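Local coordinates for protein Kiaa0380 (PDB 1HTJ) that probably links heterotrimeric G protein signalling to Rho GTPases, as a guanine nucleotide exchange factor carrying an RGS-like domain, at residues Pro41-Val46 with Asn154-Leu159; Val46-Ile51 with Pro59-Leu64. The protein carries 3 engineered substitutions. One frame throughout, in Å; residues are numbered along the deposited sequence.

Contact 1: residues Pro41-Val46 with Asn154-Leu159; sequences PAHLGV and NDLLDL
The His43 imidazole lies under the two methyls of Leu156, with Leu159 approaching it obliquely. In the all-helical RGS-like domain this contact joins the start of helix 41-54 to the loop that leads from helix 118-144 into helix 163-182. Leu156 CD2 sits over the centre of one ring face, 4.1 Å from the centroid of the His43 ring and only 12° off the ring normal, a CH-pi contact; Leu156 CD1 covers the same face closer to CD2 and NE2 of the ring. Leu159 CD1 comes in at a slant and reaches His43 CE1 at 3.4 Å, the shortest approach between the segments. At the polar end of the ring, NE2 makes a weak hydrogen bond to Ser27 OG, and the Phe31 ring meets the imidazole at about 45°.

No hydrogen bond crosses between the segments, and the contact is held by apolar surfaces and the imidazole. The loop turns so that Leu159 N bonds to Leu156 O at 3.2 Å, and the two leucines, three residues apart, both project at the helix. In Leu156, CD1 is anti to CA (chi2 -167°), which carries this methyl outward over the imidazole. Ala42 CB touches both leucines, 3.9 Å from Leu156 CD2 and 4.3 Å from Leu159 CD1. Asp155 ties the loop to helix 163-182, OD1 by a salt bridge with Lys172 NZ and OD2 by a hydrogen bond from Gln173 NE2. One turn after Ala42, Val46 completes the helix surface: its CG2, anti to its own carbonyl carbon, meets Leu156 CG at 4.0 Å.

Contact 2: residues Val46-Ile51 with Pro59-Leu64; sequences VFLRYI and PLLFYL
Leu60 CD2 is the methyl on which helix 46-51 closes, and the packing is tight around it. Leu60 CD2 lies 3.6 Å from Phe47 CE2, 3.7 Å from Leu48 CD2 and 4.2 Å from Ile51 CG1. The methyl approaches the Phe47 ring obliquely. The centre of one face of that ring is covered from within its own helix by Ile51 CG1, so ring and isoleucine form one continuous surface for the leucine. Leu60 CG stands anti to the backbone N (chi1 178°), and its CD2 branch makes the contact.

The packing thins out past Leu48. Its CD2 methyl also meets Leu61 and, a turn beyond Leu60, Leu64, but at longer range: Leu48 CD2 is 4.3 Å from Leu61 CD2 and 4.5 Å from Leu64 CD1. Leu48 also rests on Leu177 of helix 163-182, which lines this flank. All six touching residues are buried; the more open side belongs to Arg49, partly exposed and turned from helix 59-64, with NH1 hydrogen-bonded to Gln173 OE1.

The axes of the two short segments come no closer than 11.6 Å, with 139° between their N-to-C directions, too splayed for a strictly antiparallel pair. Joined by a brief connection and meeting across this contact through aliphatic and aromatic groups, they make a helical hairpin within the helical bundle of the RGS-like domain.

How the contacts relate
Helix 41-54 serves both contacts, its first turns in contact 1 and the following ones in contact 2; Val46 belongs to both ranges but, of the two contacts, packs only in contact 1. The centres of the contacts are 14 Å apart; the centre of contact 2 lies about 4 Å from the centre of the chain, that of contact 1 about 16 Å. They touch where Leu44 CD2 packs 4.1 Å from Leu64 CD2, and a single side chain of helix 163-182, Gln173, serves both. Along the chain, the touching residues of contact 2 fall within the largely helical 107 residues that contact 1 brings together at their ends.

Contact 1: residues Pro41-Val46 with Asn154-Leu159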
loop_
_atom_site.group_PDB
_atom_site.type_symbol
_atom_site.label_atom_id
_atom_site.label_comp_id
_atom_site.label_asym_id
_atom_site.label_seq_id
_atom_site.Cartn_x
_atom_site.Cartn_y
_atom_site.Cartn_z
ATOM N N PRO A 41 9.568 5.363 -2.564
ATOM C CA PRO A 41 8.357 6.145 -2.293
ATOM C C PRO A 41 7.707 6.838 -3.490
ATOM O O PRO A 41 6.490 6.792 -3.646
ATOM C CB PRO A 41 8.823 7.146 -1.234
ATOM C CG PRO A 41 9.937 6.414 -0.547
ATOM C CD PRO A 41 10.676 5.820 -1.711
ATOM N N ALA A 42 8.515 7.488 -4.317
ATOM C CA ALA A 42 7.994 8.193 -5.486
ATOM C C ALA A 42 7.328 7.229 -6.466
ATOM O O ALA A 42 6.213 7.478 -6.943
ATOM C CB ALA A 42 9.120 8.956 -6.183
ATOM N N HIS A 43 8.029 6.139 -6.759
ATOM C CA HIS A 43 7.558 5.117 -7.675
ATOM C C HIS A 43 6.303 4.454 -7.132
ATOM O O HIS A 43 5.321 4.249 -7.860
ATOM C CB HIS A 43 8.656 4.079 -7.883
ATOM C CG HIS A 43 9.849 4.616 -8.606
ATOM N ND1 HIS A 43 10.686 5.564 -8.057
ATOM C CD2 HIS A 43 10.298 4.402 -9.867
ATOM C CE1 HIS A 43 11.596 5.915 -8.948
ATOM N NE2 HIS A 43 11.383 5.226 -10.055
ATOM N N LEU A 44 6.341 4.130 -5.842
ATOM C CA LEU A 44 5.217 3.504 -5.179
ATOM C C LEU A 44 4.021 4.435 -5.302
ATOM O O LEU A 44 2.907 3.998 -5.557
ATOM C CB LEU A 44 5.543 3.263 -3.703
ATOM C CG LEU A 44 4.464 2.515 -2.911
ATOM C CD1 LEU A 44 4.346 1.098 -3.428
ATOM C CD2 LEU A 44 4.827 2.503 -1.422
ATOM N N GLY A 45 4.268 5.722 -5.116
ATOM C CA GLY A 45 3.222 6.717 -5.222
ATOM C C GLY A 45 2.603 6.702 -6.607
ATOM O O GLY A 45 1.386 6.676 -6.744
ATOM N N VAL A 46 3.436 6.718 -7.640
ATOM C CA VAL A 46 2.940 6.686 -9.008
ATOM C C VAL A 46 2.060 5.434 -9.168
ATOM O O VAL A 46 0.922 5.515 -9.626
ATOM C CB VAL A 46 4.115 6.626 -10.025
ATOM C CG1 VAL A 46 3.592 6.321 -11.420
ATOM C CG2 VAL A 46 4.870 7.946 -10.022
ATOM N N ASN A 154 5.894 12.029 -14.693
ATOM C CA ASN A 154 6.724 13.156 -15.082
ATOM C C ASN A 154 7.640 13.516 -13.931
ATOM O O ASN A 154 8.835 13.728 -14.120
ATOM C CB ASN A 154 5.862 14.362 -15.444
ATOM C CG ASN A 154 5.471 14.361 -16.899
ATOM O OD1 ASN A 154 5.700 13.379 -17.612
ATOM N ND2 ASN A 154 4.882 15.459 -17.358
ATOM N N ASP A 155 7.072 13.562 -12.729
ATOM C CA ASP A 155 7.831 13.913 -11.543
ATOM C C ASP A 155 8.995 12.973 -11.313
ATOM O O ASP A 155 9.947 13.337 -10.642
ATOM C CB ASP A 155 6.921 13.913 -10.318
ATOM C CG ASP A 155 5.656 14.715 -10.542
ATOM O OD1 ASP A 155 5.751 15.769 -11.204
ATOM O OD2 ASP A 155 4.576 14.295 -10.053
ATOM N N LEU A 156 8.922 11.765 -11.866
ATOM C CA LEU A 156 9.999 10.793 -11.698
ATOM C C LEU A 156 11.255 11.271 -12.408
ATOM O O LEU A 156 12.363 10.879 -12.048
ATOM C CB LEU A 156 9.594 9.423 -12.253
ATOM C CG LEU A 156 8.531 8.617 -11.502
ATOM C CD1 LEU A 156 8.527 7.200 -12.032
ATOM C CD2 LEU A 156 8.826 8.601 -10.019
ATOM N N LEU A 157 11.071 12.112 -13.423
ATOM C CA LEU A 157 12.192 12.647 -14.179
ATOM C C LEU A 157 13.025 13.524 -13.259
ATOM O O LEU A 157 14.240 13.604 -13.401
ATOM C CB LEU A 157 11.691 13.479 -15.359
ATOM C CG LEU A 157 10.802 12.754 -16.375
ATOM C CD1 LEU A 157 10.286 13.756 -17.395
ATOM C CD2 LEU A 157 11.584 11.630 -17.062
ATOM N N ASP A 158 12.356 14.171 -12.311
ATOM C CA ASP A 158 13.010 15.048 -11.354
ATOM C C ASP A 158 13.951 14.363 -10.366
ATOM O O ASP A 158 14.805 15.014 -9.769
ATOM C CB ASP A 158 11.954 15.838 -10.585
ATOM C CG ASP A 158 11.560 17.107 -11.297
ATOM O OD1 ASP A 158 11.368 17.056 -12.530
ATOM O OD2 ASP A 158 11.442 18.155 -10.626
ATOM N N LEU A 159 13.806 13.058 -10.187
ATOM C CA LEU A 159 14.671 12.348 -9.255
ATOM C C LEU A 159 16.133 12.426 -9.675
ATOM O O LEU A 159 16.473 12.181 -10.832
ATOM C CB LEU A 159 14.251 10.883 -9.150
ATOM C CG LEU A 159 12.877 10.598 -8.552
ATOM C CD1 LEU A 159 12.666 9.109 -8.540
ATOM C CD2 LEU A 159 12.776 11.162 -7.147
#

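Contact 2: residues Val46-Ile51 with Pro59-Leu64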
loop_
_atom_site.group_PDB
_atom_site.type_symbol
_atom_site.label_atom_id
_atom_site.label_comp_id
_atom_site.label_asym_id
_atom_site.label_seq_id
_atom_site.Cartn_x
_atom_site.Cartn_y
_atom_site.Cartn_z
ATOM N N VAL A 46 3.436 6.718 -7.640
ATOM C CA VAL A 46 2.940 6.686 -9.008
ATOM C C VAL A 46 2.060 5.434 -9.168
ATOM O O VAL A 46 0.922 5.515 -9.626
ATOM C CB VAL A 46 4.115 6.626 -10.025
ATOM C CG1 VAL A 46 3.592 6.321 -11.420
ATOM C CG2 VAL A 46 4.870 7.946 -10.022
ATOM N N PHE A 47 2.597 4.283 -8.782
ATOM C CA PHE A 47 1.871 3.030 -8.874
ATOM C C PHE A 47 0.546 3.094 -8.111
ATOM O O PHE A 47 -0.479 2.583 -8.576
ATOM C CB PHE A 47 2.754 1.891 -8.340
ATOM C CG PHE A 47 2.123 0.513 -8.438
ATOM C CD1 PHE A 47 1.443 0.119 -9.597
ATOM C CD2 PHE A 47 2.218 -0.392 -7.372
ATOM C CE1 PHE A 47 0.869 -1.150 -9.694
ATOM C CE2 PHE A 47 1.652 -1.656 -7.458
ATOM C CZ PHE A 47 0.970 -2.039 -8.632
ATOM N N LEU A 48 0.563 3.739 -6.949
ATOM C CA LEU A 48 -0.631 3.852 -6.121
ATOM C C LEU A 48 -1.700 4.717 -6.789
ATOM O O LEU A 48 -2.892 4.454 -6.672
ATOM C CB LEU A 48 -0.254 4.411 -4.739
ATOM C CG LEU A 48 0.351 3.397 -3.757
ATOM C CD1 LEU A 48 0.933 4.105 -2.549
ATOM C CD2 LEU A 48 -0.735 2.445 -3.307
ATOM N N ARG A 49 -1.272 5.746 -7.501
ATOM C CA ARG A 49 -2.220 6.614 -8.190
ATOM C C ARG A 49 -2.999 5.785 -9.209
ATOM O O ARG A 49 -4.200 5.954 -9.371
ATOM C CB ARG A 49 -1.473 7.773 -8.874
ATOM C CG ARG A 49 -0.965 8.786 -7.864
ATOM C CD ARG A 49 -0.123 9.874 -8.487
ATOM N NE ARG A 49 -0.879 10.719 -9.397
ATOM C CZ ARG A 49 -0.421 11.870 -9.889
ATOM N NH1 ARG A 49 0.782 12.299 -9.560
ATOM N NH2 ARG A 49 -1.167 12.604 -10.703
ATOM N N TYR A 50 -2.303 4.876 -9.884
ATOM C CA TYR A 50 -2.950 4.013 -10.850
ATOM C C TYR A 50 -3.943 3.136 -10.088
ATOM O O TYR A 50 -5.120 3.053 -10.449
ATOM C CB TYR A 50 -1.921 3.130 -11.581
ATOM C CG TYR A 50 -2.565 1.935 -12.267
ATOM C CD1 TYR A 50 -3.414 2.103 -13.365
ATOM C CD2 TYR A 50 -2.411 0.647 -11.746
ATOM C CE1 TYR A 50 -4.106 1.005 -13.919
ATOM C CE2 TYR A 50 -3.093 -0.443 -12.282
ATOM C CZ TYR A 50 -3.944 -0.265 -13.363
ATOM O OH TYR A 50 -4.667 -1.349 -13.840
ATOM N N ILE A 51 -3.469 2.495 -9.027
ATOM C CA ILE A 51 -4.322 1.625 -8.228
ATOM C C ILE A 51 -5.578 2.365 -7.758
ATOM O O ILE A 51 -6.702 1.941 -8.026
ATOM C CB ILE A 51 -3.588 1.114 -6.968
ATOM C CG1 ILE A 51 -2.341 0.305 -7.356
ATOM C CG2 ILE A 51 -4.556 0.298 -6.106
ATOM C CD1 ILE A 51 -2.614 -0.994 -8.068
ATOM N N PRO A 59 -5.523 -5.381 -1.767
ATOM C CA PRO A 59 -4.301 -6.182 -1.618
ATOM C C PRO A 59 -3.009 -5.437 -1.351
ATOM O O PRO A 59 -2.243 -5.840 -0.464
ATOM C CB PRO A 59 -4.245 -7.007 -2.912
ATOM C CG PRO A 59 -5.040 -6.206 -3.885
ATOM C CD PRO A 59 -6.191 -5.679 -3.047
ATOM N N LEU A 60 -2.756 -4.365 -2.104
ATOM C CA LEU A 60 -1.527 -3.617 -1.905
ATOM C C LEU A 60 -1.529 -2.793 -0.637
ATOM O O LEU A 60 -0.505 -2.721 0.052
ATOM C CB LEU A 60 -1.243 -2.706 -3.099
ATOM C CG LEU A 60 0.010 -1.842 -2.972
ATOM C CD1 LEU A 60 1.219 -2.734 -2.685
ATOM C CD2 LEU A 60 0.220 -1.046 -4.262
ATOM N N LEU A 61 -2.653 -2.147 -0.328
ATOM C CA LEU A 61 -2.701 -1.344 0.883
ATOM C C LEU A 61 -2.569 -2.268 2.079
ATOM O O LEU A 61 -1.927 -1.927 3.078
ATOM C CB LEU A 61 -4.002 -0.525 0.972
ATOM C CG LEU A 61 -4.081 0.714 0.063
ATOM C CD1 LEU A 61 -5.386 1.471 0.330
ATOM C CD2 LEU A 61 -2.866 1.629 0.329
ATOM N N PHE A 62 -3.176 -3.442 1.976
ATOM C CA PHE A 62 -3.089 -4.418 3.046
ATOM C C PHE A 62 -1.616 -4.807 3.218
ATOM O O PHE A 62 -1.052 -4.755 4.323
ATOM C CB PHE A 62 -3.901 -5.661 2.699
ATOM C CG PHE A 62 -3.608 -6.820 3.594
ATOM C CD1 PHE A 62 -3.862 -6.734 4.969
ATOM C CD2 PHE A 62 -3.006 -7.974 3.088
ATOM C CE1 PHE A 62 -3.517 -7.775 5.822
ATOM C CE2 PHE A 62 -2.658 -9.026 3.939
ATOM C CZ PHE A 62 -2.914 -8.925 5.310
ATOM N N TYR A 63 -0.997 -5.186 2.104
ATOM C CA TYR A 63 0.399 -5.593 2.097
ATOM C C TYR A 63 1.305 -4.530 2.740
ATOM O O TYR A 63 2.182 -4.846 3.557
ATOM C CB TYR A 63 0.850 -5.850 0.652
ATOM C CG TYR A 63 2.279 -6.293 0.540
ATOM C CD1 TYR A 63 2.596 -7.633 0.354
ATOM C CD2 TYR A 63 3.319 -5.375 0.644
ATOM C CE1 TYR A 63 3.922 -8.051 0.273
ATOM C CE2 TYR A 63 4.650 -5.782 0.567
ATOM C CZ TYR A 63 4.943 -7.119 0.378
ATOM O OH TYR A 63 6.251 -7.522 0.269
ATOM N N LEU A 64 1.088 -3.273 2.360
ATOM C CA LEU A 64 1.881 -2.174 2.876
ATOM C C LEU A 64 1.669 -1.969 4.380
ATOM O O LEU A 64 2.591 -1.559 5.105
ATOM C CB LEU A 64 1.544 -0.886 2.114
ATOM C CG LEU A 64 2.000 -0.826 0.644
ATOM C CD1 LEU A 64 1.507 0.452 -0.009
ATOM C CD2 LEU A 64 3.516 -0.887 0.578
#